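Local coordinates for protein glutathione-specific gamma-glutamylcyclotransferase (Saccharomyces cerevisiae S288c, PDB 5HWK) that cleaves glutathione, but not other gamma-glutamyl peptides, into 5-oxo-L-proline and the dipeptide Cys-Gly, at residues 9-14 / 94-99; 30-35 / 126-131; 36-41 / 58-63; 122-127 / 158-163. All coordinates share one frame; numbering follows the deposited sequence. Where two conformers were deposited one is given.

Interaction 1: 9-14 / 94-99. With BEZ (benzoic acid), chain C.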
# COMPACT_ATOMS: atom_id res chain seq x y z
N TRP A 9 -5.07 13.55 -6.10
CA TRP A 9 -5.42 12.51 -5.17
C TRP A 9 -4.21 11.62 -5.03
O TRP A 9 -3.60 11.25 -6.02
CB TRP A 9 -6.58 11.69 -5.73
CG TRP A 9 -7.88 12.52 -5.70
CD1 TRP A 9 -8.40 13.29 -6.72
CD2 TRP A 9 -8.80 12.65 -4.60
NE1 TRP A 9 -9.56 13.87 -6.30
CE2 TRP A 9 -9.84 13.49 -5.01
CE3 TRP A 9 -8.83 12.12 -3.30
CZ2 TRP A 9 -10.89 13.83 -4.18
CZ3 TRP A 9 -9.88 12.44 -2.49
CH2 TRP A 9 -10.91 13.29 -2.93
N VAL A 10 -3.85 11.34 -3.78
CA VAL A 10 -2.66 10.53 -3.48
C VAL A 10 -3.12 9.30 -2.72
O VAL A 10 -3.76 9.42 -1.68
CB VAL A 10 -1.68 11.33 -2.61
CG1 VAL A 10 -0.45 10.47 -2.20
CG2 VAL A 10 -1.23 12.58 -3.32
N LEU A 11 -2.72 8.11 -3.19
CA LEU A 11 -3.04 6.87 -2.48
C LEU A 11 -2.07 6.70 -1.33
O LEU A 11 -0.88 6.99 -1.47
CB LEU A 11 -2.81 5.68 -3.41
CG LEU A 11 -3.76 5.47 -4.57
CD1 LEU A 11 -3.33 4.19 -5.33
CD2 LEU A 11 -5.14 5.39 -4.02
N GLY A 12 -2.60 6.27 -0.20
CA GLY A 12 -1.73 5.80 0.88
C GLY A 12 -2.01 4.35 1.21
O GLY A 12 -3.16 3.97 1.43
N TYR A 13 -0.95 3.52 1.25
CA TYR A 13 -1.10 2.10 1.56
C TYR A 13 -0.14 1.68 2.66
O TYR A 13 -0.19 0.53 3.10
CB TYR A 13 -0.91 1.21 0.31
CG TYR A 13 0.44 1.36 -0.28
CD1 TYR A 13 1.49 0.55 0.14
CD2 TYR A 13 0.69 2.27 -1.28
CE1 TYR A 13 2.72 0.68 -0.36
CE2 TYR A 13 1.96 2.38 -1.83
CZ TYR A 13 2.98 1.57 -1.37
OH TYR A 13 4.24 1.68 -1.92
N GLY A 14 0.73 2.57 3.11
CA GLY A 14 1.73 2.28 4.15
C GLY A 14 1.69 3.40 5.16
O GLY A 14 0.61 3.69 5.69
N GLY A 94 -6.58 0.75 2.03
CA GLY A 94 -5.74 1.91 2.28
C GLY A 94 -6.60 3.16 2.38
O GLY A 94 -7.73 3.12 2.86
N VAL A 95 -6.04 4.30 1.97
CA VAL A 95 -6.78 5.56 1.94
C VAL A 95 -6.42 6.29 0.66
O VAL A 95 -5.48 5.95 -0.05
CB VAL A 95 -6.50 6.48 3.16
CG1 VAL A 95 -6.90 5.83 4.47
CG2 VAL A 95 -5.04 6.95 3.18
N VAL A 96 -7.18 7.34 0.40
CA VAL A 96 -6.85 8.29 -0.65
C VAL A 96 -7.04 9.70 -0.10
O VAL A 96 -8.04 10.00 0.56
CB VAL A 96 -7.59 7.99 -1.97
CG1 VAL A 96 -9.03 8.31 -1.87
CG2 VAL A 96 -6.93 8.76 -3.11
N TYR A 97 -6.03 10.54 -0.31
CA TYR A 97 -6.02 11.92 0.17
C TYR A 97 -6.19 12.84 -1.01
O TYR A 97 -5.71 12.57 -2.10
CB TYR A 97 -4.62 12.24 0.74
CG TYR A 97 -4.33 11.54 2.03
CD1 TYR A 97 -4.88 12.02 3.22
CD2 TYR A 97 -3.53 10.39 2.10
CE1 TYR A 97 -4.64 11.41 4.41
CE2 TYR A 97 -3.28 9.76 3.31
CZ TYR A 97 -3.83 10.29 4.46
OH TYR A 97 -3.61 9.68 5.66
N TYR A 98 -6.86 13.97 -0.78
CA TYR A 98 -6.86 15.03 -1.78
C TYR A 98 -5.98 16.16 -1.30
O TYR A 98 -6.11 16.64 -0.16
CB TYR A 98 -8.25 15.60 -2.00
CG TYR A 98 -8.30 16.69 -3.07
CD1 TYR A 98 -8.15 16.38 -4.42
CD2 TYR A 98 -8.43 18.04 -2.72
CE1 TYR A 98 -8.19 17.36 -5.39
CE2 TYR A 98 -8.50 19.02 -3.70
CZ TYR A 98 -8.38 18.67 -5.01
OH TYR A 98 -8.40 19.62 -6.01
N ILE A 99 -5.09 16.61 -2.17
CA ILE A 99 -4.17 17.71 -1.92
C ILE A 99 -4.58 18.85 -2.84
O ILE A 99 -4.53 18.69 -4.07
CB ILE A 99 -2.71 17.29 -2.18
CG1 ILE A 99 -2.35 15.94 -1.53
CG2 ILE A 99 -1.75 18.43 -1.81
CD1 ILE A 99 -2.52 15.90 -0.05
C BEZ C . 2.29 4.98 1.34
O1 BEZ C . 1.77 5.03 2.42
O2 BEZ C . 1.55 4.80 0.37
C1 BEZ C . 3.78 5.05 1.18
C2 BEZ C . 4.32 4.74 -0.05
C3 BEZ C . 5.70 4.73 -0.23
C4 BEZ C . 6.54 5.10 0.81
C5 BEZ C . 5.99 5.45 2.03
C6 BEZ C . 4.62 5.43 2.25

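Interaction 2: 30-35 / 126-131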
# COMPACT_ATOMS: atom_id res chain seq x y z
N ALA A 30 -10.30 3.48 1.69
CA ALA A 30 -10.48 2.98 0.34
C ALA A 30 -10.12 1.52 0.24
O ALA A 30 -9.08 1.08 0.75
CB ALA A 30 -9.61 3.74 -0.66
N ILE A 31 -10.98 0.78 -0.47
CA ILE A 31 -10.61 -0.50 -1.04
C ILE A 31 -10.00 -0.19 -2.40
O ILE A 31 -10.71 0.28 -3.30
CB ILE A 31 -11.84 -1.41 -1.17
CG1 ILE A 31 -12.54 -1.59 0.20
CG2 ILE A 31 -11.48 -2.73 -1.84
CD1 ILE A 31 -13.85 -2.37 0.09
N ILE A 32 -8.70 -0.38 -2.53
CA ILE A 32 -7.97 -0.08 -3.75
C ILE A 32 -7.91 -1.36 -4.57
O ILE A 32 -7.35 -2.36 -4.11
CB ILE A 32 -6.56 0.43 -3.42
CG1 ILE A 32 -6.60 1.61 -2.44
CG2 ILE A 32 -5.80 0.79 -4.68
CD1 ILE A 32 -5.24 1.88 -1.76
N HIS A 33 -8.44 -1.32 -5.79
CA HIS A 33 -8.40 -2.50 -6.65
C HIS A 33 -7.20 -2.43 -7.58
O HIS A 33 -6.72 -1.35 -7.92
CB HIS A 33 -9.68 -2.56 -7.48
CG HIS A 33 -10.87 -2.94 -6.68
ND1 HIS A 33 -11.35 -4.23 -6.62
CD2 HIS A 33 -11.68 -2.20 -5.89
CE1 HIS A 33 -12.42 -4.26 -5.84
NE2 HIS A 33 -12.64 -3.04 -5.38
N GLY A 34 -6.69 -3.61 -7.95
CA GLY A 34 -5.68 -3.71 -8.97
C GLY A 34 -4.26 -3.87 -8.47
O GLY A 34 -3.34 -3.96 -9.30
N PHE A 35 -4.03 -3.90 -7.15
CA PHE A 35 -2.69 -3.98 -6.56
C PHE A 35 -2.76 -4.92 -5.37
O PHE A 35 -3.79 -5.00 -4.68
CB PHE A 35 -2.25 -2.60 -6.06
CG PHE A 35 -2.03 -1.58 -7.16
CD1 PHE A 35 -3.08 -0.78 -7.64
CD2 PHE A 35 -0.77 -1.42 -7.73
CE1 PHE A 35 -2.86 0.13 -8.65
CE2 PHE A 35 -0.56 -0.50 -8.76
CZ PHE A 35 -1.59 0.27 -9.21
N VAL A 126 -7.37 4.42 -10.83
CA VAL A 126 -7.68 3.30 -9.95
C VAL A 126 -9.16 3.21 -9.63
O VAL A 126 -9.85 4.22 -9.43
CB VAL A 126 -6.82 3.34 -8.66
CG1 VAL A 126 -7.13 4.54 -7.84
CG2 VAL A 126 -7.02 2.08 -7.88
N HIS A 127 -9.66 1.97 -9.60
CA HIS A 127 -11.01 1.67 -9.12
C HIS A 127 -10.99 1.55 -7.60
O HIS A 127 -10.33 0.66 -7.03
CB HIS A 127 -11.51 0.37 -9.74
CG HIS A 127 -12.85 -0.04 -9.25
ND1 HIS A 127 -13.21 -1.37 -9.08
CD2 HIS A 127 -13.93 0.69 -8.87
CE1 HIS A 127 -14.45 -1.43 -8.63
NE2 HIS A 127 -14.91 -0.19 -8.49
N LEU A 128 -11.76 2.42 -6.93
CA LEU A 128 -11.83 2.51 -5.48
C LEU A 128 -13.25 2.23 -5.01
O LEU A 128 -14.22 2.58 -5.69
CB LEU A 128 -11.45 3.90 -5.01
CG LEU A 128 -10.04 4.34 -5.37
CD1 LEU A 128 -9.79 5.74 -4.85
CD2 LEU A 128 -9.00 3.37 -4.81
N GLU A 129 -13.36 1.65 -3.83
CA GLU A 129 -14.62 1.59 -3.11
C GLU A 129 -14.37 2.09 -1.69
O GLU A 129 -13.23 2.08 -1.21
CB GLU A 129 -15.17 0.17 -2.98
CG GLU A 129 -15.44 -0.59 -4.27
CD GLU A 129 -15.58 -2.08 -4.01
OE1 GLU A 129 -14.54 -2.79 -3.96
OE2 GLU A 129 -16.72 -2.54 -3.82
N THR A 130 -15.44 2.50 -1.02
CA THR A 130 -15.34 3.00 0.34
C THR A 130 -16.57 2.59 1.13
O THR A 130 -17.47 1.91 0.63
CB THR A 130 -15.09 4.50 0.35
OG1 THR A 130 -14.79 4.92 1.69
CG2 THR A 130 -16.31 5.23 -0.14
N ASN A 131 -16.61 3.00 2.40
CA ASN A 131 -17.72 2.64 3.26
C ASN A 131 -18.91 3.56 3.02
O ASN A 131 -18.85 4.52 2.26
CB ASN A 131 -17.30 2.61 4.74
CG ASN A 131 -16.68 3.92 5.22
OD1 ASN A 131 -17.03 5.00 4.75
ND2 ASN A 131 -15.77 3.81 6.19
O HOH W 1 -8.07 -0.41 -10.14

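Interaction 3: 36-41 / 58-63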
# COMPACT_ATOMS: atom_id res chain seq x y z
N ALA A 36 -1.65 -5.61 -5.10
CA ALA A 36 -1.47 -6.31 -3.85
C ALA A 36 -0.39 -5.59 -3.05
O ALA A 36 0.63 -5.17 -3.60
CB ALA A 36 -0.93 -7.73 -4.12
N ARG A 37 -0.55 -5.52 -1.73
CA ARG A 37 0.46 -4.89 -0.87
C ARG A 37 1.30 -5.99 -0.20
O ARG A 37 0.74 -6.95 0.33
CB ARG A 37 -0.20 -4.05 0.22
CG ARG A 37 0.76 -3.51 1.28
CD ARG A 37 0.10 -2.60 2.29
NE ARG A 37 -1.07 -3.25 2.84
CZ ARG A 37 -2.22 -2.62 3.05
NH1 ARG A 37 -2.29 -1.28 2.96
NH2 ARG A 37 -3.30 -3.31 3.40
N ARG A 38 2.62 -5.87 -0.30
CA ARG A 38 3.51 -6.88 0.28
C ARG A 38 4.67 -6.16 0.94
O ARG A 38 5.10 -5.09 0.50
CB ARG A 38 4.08 -7.82 -0.82
CG ARG A 38 3.06 -8.80 -1.44
CD ARG A 38 2.59 -9.80 -0.40
NE ARG A 38 1.67 -10.82 -0.89
CZ ARG A 38 0.34 -10.70 -0.89
NH1 ARG A 38 -0.24 -9.56 -0.53
NH2 ARG A 38 -0.40 -11.73 -1.31
N PHE A 39 5.23 -6.79 1.98
CA PHE A 39 6.39 -6.21 2.66
C PHE A 39 7.68 -6.69 1.98
O PHE A 39 8.53 -7.39 2.54
CB PHE A 39 6.38 -6.54 4.15
CG PHE A 39 5.55 -5.59 5.01
CD1 PHE A 39 4.27 -5.24 4.65
CD2 PHE A 39 6.08 -5.11 6.20
CE1 PHE A 39 3.52 -4.39 5.46
CE2 PHE A 39 5.35 -4.31 7.02
CZ PHE A 39 4.08 -3.92 6.66
N TRP A 40 7.77 -6.34 0.69
CA TRP A 40 8.81 -6.77 -0.23
C TRP A 40 9.75 -5.65 -0.63
O TRP A 40 10.45 -5.77 -1.66
CB TRP A 40 8.20 -7.45 -1.45
CG TRP A 40 7.54 -8.75 -1.14
CD1 TRP A 40 7.55 -9.43 0.07
CD2 TRP A 40 6.85 -9.58 -2.07
NE1 TRP A 40 6.85 -10.61 -0.07
CE2 TRP A 40 6.41 -10.72 -1.37
CE3 TRP A 40 6.51 -9.44 -3.42
CZ2 TRP A 40 5.65 -11.72 -1.98
CZ3 TRP A 40 5.76 -10.44 -4.02
CH2 TRP A 40 5.35 -11.57 -3.30
N GLN A 41 9.81 -4.58 0.16
CA GLN A 41 10.73 -3.48 -0.04
C GLN A 41 11.65 -3.42 1.17
O GLN A 41 11.20 -3.52 2.31
CB GLN A 41 9.96 -2.19 -0.24
CG GLN A 41 10.82 -0.98 -0.51
CD GLN A 41 11.20 -0.88 -1.98
OE1 GLN A 41 10.99 -1.82 -2.77
NE2 GLN A 41 11.72 0.27 -2.38
N THR A 58 5.27 -2.25 -0.13
CA THR A 58 5.15 -1.75 -1.50
C THR A 58 3.88 -2.32 -2.09
O THR A 58 3.28 -3.21 -1.53
CB THR A 58 6.44 -2.06 -2.29
OG1 THR A 58 6.35 -1.44 -3.57
CG2 THR A 58 6.63 -3.54 -2.50
N LEU A 59 3.45 -1.78 -3.24
CA LEU A 59 2.28 -2.30 -3.94
C LEU A 59 2.77 -2.92 -5.23
O LEU A 59 3.65 -2.37 -5.90
CB LEU A 59 1.38 -1.15 -4.37
CG LEU A 59 0.49 -0.52 -3.38
CD1 LEU A 59 -0.41 0.51 -4.16
CD2 LEU A 59 -0.34 -1.55 -2.66
N ILE A 60 2.18 -4.04 -5.61
CA ILE A 60 2.54 -4.70 -6.85
C ILE A 60 1.31 -4.71 -7.73
O ILE A 60 0.24 -5.19 -7.31
CB ILE A 60 3.05 -6.11 -6.58
CG1 ILE A 60 4.13 -6.01 -5.51
CG2 ILE A 60 3.56 -6.70 -7.86
CD1 ILE A 60 4.16 -7.18 -4.71
N PRO A 61 1.38 -4.18 -8.94
CA PRO A 61 0.20 -4.15 -9.79
C PRO A 61 -0.10 -5.52 -10.37
O PRO A 61 0.79 -6.35 -10.58
CB PRO A 61 0.57 -3.18 -10.92
CG PRO A 61 2.03 -3.25 -10.97
CD PRO A 61 2.51 -3.45 -9.55
N TYR A 62 -1.38 -5.69 -10.70
CA TYR A 62 -1.87 -6.92 -11.32
C TYR A 62 -1.00 -7.35 -12.50
O TYR A 62 -0.64 -8.52 -12.63
CB TYR A 62 -3.32 -6.72 -11.79
CG TYR A 62 -3.90 -7.89 -12.54
CD1 TYR A 62 -4.43 -8.99 -11.87
CD2 TYR A 62 -3.92 -7.89 -13.92
CE1 TYR A 62 -4.94 -10.06 -12.55
CE2 TYR A 62 -4.43 -8.96 -14.62
CZ TYR A 62 -4.96 -10.04 -13.94
OH TYR A 62 -5.50 -11.09 -14.67
N GLU A 63 -0.66 -6.41 -13.38
CA GLU A 63 0.07 -6.77 -14.59
C GLU A 63 1.46 -7.33 -14.28
O GLU A 63 1.99 -8.15 -15.04
CB GLU A 63 0.16 -5.59 -15.55

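Interaction 4: 122-127 / 158-163. With BEZ (benzoic acid), chain C.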
# COMPACT_ATOMS: atom_id res chain seq x y z
N HIS A 122 4.24 7.37 -9.30
CA HIS A 122 3.47 6.94 -10.45
C HIS A 122 2.10 7.59 -10.43
O HIS A 122 1.55 7.90 -9.39
CB HIS A 122 3.31 5.45 -10.48
CG HIS A 122 4.61 4.73 -10.54
ND1 HIS A 122 5.13 4.24 -11.72
CD2 HIS A 122 5.54 4.48 -9.59
CE1 HIS A 122 6.29 3.66 -11.48
NE2 HIS A 122 6.57 3.81 -10.20
N GLU A 123 1.55 7.82 -11.62
CA GLU A 123 0.19 8.29 -11.74
C GLU A 123 -0.62 7.18 -12.40
O GLU A 123 -0.23 6.66 -13.47
CB GLU A 123 0.15 9.55 -12.61
CG GLU A 123 0.44 10.84 -11.88
CD GLU A 123 1.83 10.94 -11.26
OE1 GLU A 123 2.85 10.67 -11.95
OE2 GLU A 123 1.91 11.29 -10.05
N VAL A 124 -1.73 6.81 -11.77
CA VAL A 124 -2.51 5.66 -12.18
C VAL A 124 -3.98 5.96 -12.01
O VAL A 124 -4.37 6.69 -11.11
CB VAL A 124 -2.08 4.36 -11.48
CG1 VAL A 124 -2.35 4.44 -9.97
CG2 VAL A 124 -2.74 3.17 -12.15
N GLU A 125 -4.80 5.40 -12.89
CA GLU A 125 -6.25 5.46 -12.74
C GLU A 125 -6.69 4.23 -11.96
O GLU A 125 -6.39 3.10 -12.37
CB GLU A 125 -6.92 5.45 -14.12
CG GLU A 125 -6.92 6.80 -14.81
CD GLU A 125 -7.51 6.77 -16.23
OE1 GLU A 125 -7.60 5.68 -16.81
OE2 GLU A 125 -7.88 7.82 -16.76
N VAL A 126 -7.37 4.42 -10.83
CA VAL A 126 -7.68 3.30 -9.95
C VAL A 126 -9.16 3.21 -9.63
O VAL A 126 -9.85 4.22 -9.43
CB VAL A 126 -6.82 3.34 -8.66
CG1 VAL A 126 -7.13 4.54 -7.84
CG2 VAL A 126 -7.02 2.08 -7.88
N HIS A 127 -9.66 1.97 -9.60
CA HIS A 127 -11.01 1.67 -9.12
C HIS A 127 -10.99 1.55 -7.60
O HIS A 127 -10.33 0.66 -7.03
CB HIS A 127 -11.51 0.37 -9.74
CG HIS A 127 -12.85 -0.04 -9.25
ND1 HIS A 127 -13.21 -1.37 -9.08
CD2 HIS A 127 -13.93 0.69 -8.87
CE1 HIS A 127 -14.45 -1.43 -8.63
NE2 HIS A 127 -14.91 -0.19 -8.49
N THR A 158 -4.93 9.00 -9.68
CA THR A 158 -4.24 9.14 -8.40
C THR A 158 -2.73 9.05 -8.60
O THR A 158 -2.25 8.43 -9.53
CB THR A 158 -4.63 8.04 -7.39
OG1 THR A 158 -4.17 6.75 -7.84
CG2 THR A 158 -6.11 7.97 -7.15
N SER A 159 -2.00 9.66 -7.68
CA SER A 159 -0.56 9.49 -7.57
C SER A 159 -0.27 8.51 -6.45
O SER A 159 -1.02 8.45 -5.48
CB SER A 159 0.12 10.82 -7.26
OG SER A 159 0.02 11.69 -8.39
N VAL A 160 0.77 7.71 -6.63
CA VAL A 160 1.13 6.72 -5.62
C VAL A 160 2.63 6.52 -5.70
O VAL A 160 3.21 6.52 -6.78
CB VAL A 160 0.33 5.42 -5.90
CG1 VAL A 160 0.67 4.84 -7.30
CG2 VAL A 160 0.56 4.34 -4.80
N TYR A 161 3.27 6.28 -4.54
CA TYR A 161 4.70 5.91 -4.50
C TYR A 161 4.82 4.41 -4.37
O TYR A 161 4.25 3.82 -3.45
CB TYR A 161 5.37 6.57 -3.29
CG TYR A 161 5.80 8.00 -3.51
CD1 TYR A 161 6.94 8.31 -4.26
CD2 TYR A 161 5.02 9.05 -3.03
CE1 TYR A 161 7.36 9.63 -4.43
CE2 TYR A 161 5.42 10.37 -3.20
CZ TYR A 161 6.57 10.66 -3.95
OH TYR A 161 7.04 11.94 -4.11
N ILE A 162 5.61 3.80 -5.26
CA ILE A 162 5.73 2.35 -5.37
C ILE A 162 7.19 1.99 -5.44
O ILE A 162 7.97 2.65 -6.13
CB ILE A 162 5.05 1.85 -6.68
CG1 ILE A 162 3.54 2.09 -6.56
CG2 ILE A 162 5.39 0.35 -6.92
CD1 ILE A 162 2.73 1.62 -7.74
N GLY A 163 7.58 0.91 -4.74
CA GLY A 163 8.87 0.25 -5.01
C GLY A 163 8.63 -0.77 -6.08
O GLY A 163 8.02 -1.80 -5.80
C BEZ C . 2.29 4.98 1.34
O1 BEZ C . 1.77 5.03 2.42
O2 BEZ C . 1.55 4.80 0.37
C1 BEZ C . 3.78 5.05 1.18
C2 BEZ C . 4.32 4.74 -0.05
C3 BEZ C . 5.70 4.73 -0.23
C4 BEZ C . 6.54 5.10 0.81
C5 BEZ C . 5.99 5.45 2.03
C6 BEZ C . 4.62 5.43 2.25

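Interaction 1: 9-14 / 94-99
Antiparallel pairing of strand 9-12 with strand 94-99 sets up the turn that grips the ligand in this gamma-glutamylcyclotransferase: Val-10 faces Tyr-97, and Gly-12 faces Val-95, as hydrogen-bonded pairs. Each pair exchanges two backbone bonds, the shortest from Val-10 N to Tyr-97 O at 2.8 Å. Between them, Leu-11 and Val-96 form a non-hydrogen-bonded pair whose branches meet at Leu-11 CD2 and Val-96 CG2, 3.9 Å apart.

The largest side-chain overlap is Trp-9 against Tyr-98. Tyr-98 CB sits over the six-membered ring of the indole, 3.5 Å from its centroid, in a CH-pi contact. Tyr-98 CG is anti to the backbone N (chi1 -178°). CD1 of the phenol lies over one face of the indole, 3.4 Å from Trp-9 NE1, and the two ring systems are inclined at 52°.

Past the strand, the backbone turns its N-H groups to the benzoate carboxylate. Tyr-13 N donates to O2 of the benzoate at 2.9 Å, Gly-14 N donates to O1 at 2.8 Å, and Leu-16 N adds another bond. O2 also lies over one face of the Tyr-13 ring, 3.1 Å from CD2. By analogy with relatives, this turn probably binds the substrate.

Strand 26-33 runs on the far side of 94-99, while Trp-9 and Leu-11 bond through their backbones to Ser-159 of strand 154-163, which closes the sheet into a barrel.

Interaction 2: 30-35 / 126-131
Glu-129 and His-33 bury the most surface here, followed by Ile-31. The carboxylate of Glu-129 comes to the edge of the His-33 imidazole, near the ring plane, and OE1 accepts a hydrogen bond from NE2; the modelled length of 2.4 Å from NE2 to OE1 is too short to be taken literally. The ring and carboxylate planes are turned 38° apart. On the other ring nitrogen, His-33 ND1 is bonded to Asp-88 O, so both ring nitrogens have a partner, which probably fixes the rotation of the imidazole.

One face of the His-33 ring is covered by His-127 in an offset stack, centroids 4.5 Å apart, with His-127 ND1 set toward the rim, 3.6 Å from His-33 CD2. Asp-88 OD1 bonds His-127 ND1. An alanine in place of His-127 would probably open a gap over that face and leave the Asp-88 carboxylate without its imidazole partner. A water links His-33 O to His-127 N.

Ile-31 pairs with Glu-129 through two backbone bonds, Ile-31 N to Glu-129 O being 2.7 Å, and its CG2 lies 3.7 Å from Glu-129 OE1. In the sheet, strand 26-33 is flanked by 119-129 here and by 91-99 on its other side, and Leu-128 reaches Val-96 and, on strand 154-163, Leu-156.

Interaction 3: 36-41 / 58-63
Ile-60 and Trp-40 cross at about a right angle, Ile-60 CD1 meeting the six-membered ring of the indole obliquely, 3.5 Å from Trp-40 CE3. Arg-38 crosses Ile-60 in the same way, its CG 3.8 Å from Ile-60 CD1, while its CB lies over a face of the Trp-40 ring. That methyl is thus gripped by an aliphatic stem and an indole. Beyond CG the arginine bends at chi2 (-66°), and NH1 doubles back to donate to Arg-37 O at 2.9 Å, the acceptor lying in the guanidinium plane. NE is bonded to Asn-74, and the group makes a cation-pi contact with Tyr-220. An alanine in place of Arg-38 would probably leave Asn-74 OD1 and Arg-37 O short of a donor, Tyr-220 without its cation and Ile-60 CD1 with a gap beside it.

On the opposite face of the sheet, Arg-37 CB meets Leu-59 CD2 at 3.8 Å, and its guanidinium leads away to Tyr-13 O and Asp-218.

Backbone bonds join Ala-36 with Ile-60 and Arg-38 with Thr-58, two each. The chain then turns a corner through an inverse gamma turn centred on Phe-39, and Gln-41 bonds to Val-56, so 54-61 becomes the middle strand of a small three-stranded antiparallel sheet.

Interaction 4: 122-127 / 158-163
The imidazole of His-122 has Val-160 O at its edge, near the ring plane, and Ile-162 beside it, the two side chains crossing at about a right angle with His-122 CD2 4.0 Å from Ile-162 CB. Its NE2 is bonded to Thr-120 OG1. The other flat group is the Glu-123 carboxylate, brought back by a bend at chi2 (62°) that swings CD toward Ser-159. OE2 takes the serine hydroxyl on its anti lone pair; the 2.5 Å from Ser-159 OG to Glu-123 OE2 is doubtful in detail, since the serine was modelled in two conformers.

The two groups leave opposite faces of the main sheet of the fold, in which strands 119-129 and 154-163 run antiparallel as neighbours, His-122 with Val-160 and Val-124 with Thr-158 being the hydrogen-bonded pairs. Val-124 O accepts twice from Thr-158: from N at 2.8 Å, and from OG1 at 3.3 Å, the hydroxyl lying above the carbonyl plane. Thr-158 OG1 stands between the backbone N and the carbonyl carbon (chi1 67°), while CG2 meets Val-126 CG1 at 3.6 Å, those two side chains again crossing at about a right angle.

His-122, Val-124, Thr-158 and Val-160 share one face of the sheet, where Val-124 CG1 and Val-160 CG1 touch at 4.1 Å and Leu-11 packs on both Thr-158 and Val-160. Farther along, Tyr-161 borders the ligand pocket, its CB 3.6 Å from benzoate C3.

Interactions 1, 2 and 4 lie in one antiparallel sheet; interaction 3 belongs to the smaller sheet beside it. Interactions 1 and 2 meet through Gly-94 N and Ala-30 O, 2.8 Å apart, and 2 and 4 share strand 119-129. Interaction 4 returns to interaction 1, with Trp-9 O 2.8 Å from Ser-159 N. At the benzoate pocket, Tyr-13 OH reaches Tyr-161 O at 2.6 Å, and Tyr-13 O meets Arg-37 NH1 of interaction 3 at 2.8 Å. Thr-58 OG1 and Gly-163 O, also 2.8 Å apart, tie interaction 3 to 4. The side chain of Glu-115, probably the proton acceptor, is about 7 Å from that of Gln-41.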